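Local structure of AA10A (Thermobifida fusca, 5UIZ) at residues F201-A206 with T212-S217. The protein is a copper-dependent lytic polysaccharide monooxygenase of family AA10 that probably cleaves crystalline polysaccharides such as cellulose by oxidation. Numbering follows the deposited sequence. Where two conformers were deposited one is given.
Sequences FTIWKA and TYYLCS
Trp204 and Tyr213 rise from neighbouring strands on the same face of the sheet and lay their rings flat against each other in an offset stack, with centroids 4.1 Å apart and planes at 20°. Trp204 CZ3 sits over the centre of the tyrosine ring, while Tyr213 CD1 falls toward the rim of the indole. A chi1 of 159°, which turns CG away from the backbone N, carries the six-membered ring of Trp204 across to the neighbouring strand. The two backbones hydrogen-bond in both directions, Trp204 N to Tyr213 O at 2.9 Å and Tyr213 N to Trp204 O at 2.7 Å, making this a hydrogen-bonded antiparallel pair. The same pattern recurs at Thr202 and Leu215, where a water joins Thr202 OG1, Leu215 O and Ser217 OG. The strands form a beta hairpin in the immunoglobulin-like core of the LPMO fold, and Leu215 and Trp204 both pack on Leu138 of the other sheet, where apolar side chains suit the interior. Near the hairpin's turn lies the copper site of His37 and His144; the Tyr213 side chain comes within about 3 Å of the metal, and the Tyr213 hydroxyl is hydrogen-bonded to Gln211 OE1 and to His37 N. A leucine in place of Tyr213 would probably strip the tyrosine ring from one face of the indole and deprive Gln211 and His37 of a shared hydroxyl. On the reverse face, Phe201 CZ meets Tyr214 CD1 at 3.7 Å, and Cys216 is bound to Cys106 in a disulfide. Beta-branched residues suit extended strands, and Ile203 and Thr212 bring their CG2 methyls tightly together at 3.5 Å. Tyr214 CE1 also touches Ile203 CG2, while the Tyr214 hydroxyl hydrogen-bonds to His96 ND1.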
loop_
_atom_site.group_PDB
_atom_site.type_symbol
_atom_site.label_atom_id
_atom_site.label_comp_id
_atom_site.label_asym_id
_atom_site.label_seq_id
_atom_site.Cartn_x
_atom_site.Cartn_y
_atom_site.Cartn_z
ATOM N N PHE A 201 -2.137 5.843 -0.056
ATOM C CA PHE A 201 -0.843 5.481 0.527
ATOM C C PHE A 201 -0.814 5.619 2.056
ATOM O O PHE A 201 -0.916 6.725 2.593
ATOM C CB PHE A 201 0.232 6.307 -0.158
ATOM C CG PHE A 201 1.609 5.950 0.239
ATOM C CD1 PHE A 201 2.084 4.710 0.000
ATOM C CD2 PHE A 201 2.446 6.890 0.858
ATOM C CE1 PHE A 201 3.383 4.343 0.363
ATOM C CE2 PHE A 201 3.720 6.532 1.229
ATOM C CZ PHE A 201 4.201 5.258 0.967
ATOM N N THR A 202 -0.716 4.499 2.743
ATOM C CA THR A 202 -0.767 4.432 4.204
ATOM C C THR A 202 0.640 4.134 4.788
ATOM O O THR A 202 1.327 3.179 4.375
ATOM C CB THR A 202 -1.761 3.348 4.664
ATOM O OG1 THR A 202 -3.049 3.647 4.158
ATOM C CG2 THR A 202 -1.866 3.283 6.161
ATOM N N ILE A 203 1.056 5.017 5.685
ATOM C CA ILE A 203 2.258 4.890 6.463
ATOM C C ILE A 203 1.904 4.478 7.894
ATOM O O ILE A 203 1.241 5.194 8.664
ATOM C CB ILE A 203 3.065 6.197 6.537
ATOM C CG1 ILE A 203 3.328 6.771 5.140
ATOM C CG2 ILE A 203 4.420 5.935 7.201
ATOM C CD1 ILE A 203 4.089 8.095 5.206
ATOM N N TRP A 204 2.397 3.309 8.252
ATOM C CA TRP A 204 2.125 2.750 9.537
ATOM C C TRP A 204 3.442 2.645 10.237
ATOM O O TRP A 204 4.339 1.970 9.780
ATOM C CB TRP A 204 1.388 1.395 9.389
ATOM C CG TRP A 204 1.489 0.529 10.589
ATOM C CD1 TRP A 204 1.432 0.921 11.893
ATOM C CD2 TRP A 204 1.671 -0.874 10.596
ATOM N NE1 TRP A 204 1.555 -0.164 12.706
ATOM C CE2 TRP A 204 1.696 -1.281 11.942
ATOM C CE3 TRP A 204 1.769 -1.837 9.589
ATOM C CZ2 TRP A 204 1.885 -2.610 12.330
ATOM C CZ3 TRP A 204 1.958 -3.182 9.955
ATOM C CH2 TRP A 204 2.030 -3.552 11.320
ATOM N N LYS A 205 3.546 3.365 11.352
ATOM C CA LYS A 205 4.727 3.387 12.189
ATOM C C LYS A 205 4.441 2.481 13.396
ATOM O O LYS A 205 3.567 2.796 14.224
ATOM C CB LYS A 205 4.991 4.824 12.686
ATOM C CG LYS A 205 6.036 4.919 13.777
ATOM C CD LYS A 205 7.387 4.441 13.257
ATOM C CE LYS A 205 8.532 4.770 14.216
ATOM N NZ LYS A 205 8.416 4.044 15.499
ATOM N N ALA A 206 5.139 1.357 13.447
ATOM C CA ALA A 206 5.009 0.388 14.522
ATOM C C ALA A 206 5.588 0.966 15.773
ATOM O O ALA A 206 6.446 1.847 15.691
ATOM C CB ALA A 206 5.721 -0.912 14.173
ATOM N N THR A 212 8.717 1.013 9.956
ATOM C CA THR A 212 7.686 1.713 9.294
ATOM C C THR A 212 7.254 0.884 8.082
ATOM O O THR A 212 8.087 0.502 7.287
ATOM C CB THR A 212 8.172 3.098 8.856
ATOM O OG1 THR A 212 8.666 3.821 9.982
ATOM C CG2 THR A 212 7.016 3.869 8.274
ATOM N N TYR A 213 5.935 0.679 7.970
ATOM C CA TYR A 213 5.294 0.038 6.837
ATOM C C TYR A 213 4.727 1.027 5.862
ATOM O O TYR A 213 4.129 2.084 6.260
ATOM C CB TYR A 213 4.184 -0.863 7.350
ATOM C CG TYR A 213 4.738 -1.999 8.170
ATOM C CD1 TYR A 213 5.156 -1.798 9.470
ATOM C CD2 TYR A 213 4.843 -3.283 7.638
ATOM C CE1 TYR A 213 5.683 -2.841 10.225
ATOM C CE2 TYR A 213 5.364 -4.330 8.385
ATOM C CZ TYR A 213 5.799 -4.094 9.675
ATOM O OH TYR A 213 6.306 -5.122 10.424
ATOM N N TYR A 214 4.865 0.672 4.587
ATOM C CA TYR A 214 4.485 1.510 3.458
ATOM C C TYR A 214 3.503 0.760 2.562
ATOM O O TYR A 214 3.854 -0.192 1.886
ATOM C CB TYR A 214 5.723 1.967 2.688
ATOM C CG TYR A 214 6.602 2.867 3.531
ATOM C CD1 TYR A 214 6.203 4.150 3.856
ATOM C CD2 TYR A 214 7.808 2.416 4.028
ATOM C CE1 TYR A 214 7.022 4.960 4.646
ATOM C CE2 TYR A 214 8.587 3.181 4.867
ATOM C CZ TYR A 214 8.219 4.443 5.156
ATOM O OH TYR A 214 9.039 5.239 5.937
ATOM N N LEU A 215 2.270 1.222 2.565
ATOM C CA LEU A 215 1.129 0.436 2.104
ATOM C C LEU A 215 0.344 1.160 1.056
ATOM O O LEU A 215 -0.402 2.070 1.382
ATOM C CB LEU A 215 0.232 0.109 3.309
ATOM C CG LEU A 215 1.051 -0.554 4.442
ATOM C CD1 LEU A 215 0.335 -0.613 5.778
ATOM C CD2 LEU A 215 1.600 -1.924 4.015
ATOM N N CYS A 216 0.560 0.805 -0.218
ATOM C CA CYS A 216 -0.218 1.350 -1.334
ATOM C C CYS A 216 -1.455 0.485 -1.634
ATOM O O CYS A 216 -1.350 -0.750 -1.789
ATOM C CB CYS A 216 0.592 1.448 -2.640
ATOM S SG CYS A 216 1.840 2.757 -2.678
ATOM N N SER A 217 -2.588 1.164 -1.769
ATOM C CA SER A 217 -3.876 0.557 -2.103
ATOM C C SER A 217 -4.545 1.283 -3.249
ATOM O O SER A 217 -4.762 2.507 -3.178
ATOM C CB SER A 217 -4.812 0.572 -0.950
ATOM O OG SER A 217 -4.261 -0.112 0.166
HETATM O O HOH W 1 -3.224 1.931 1.959
#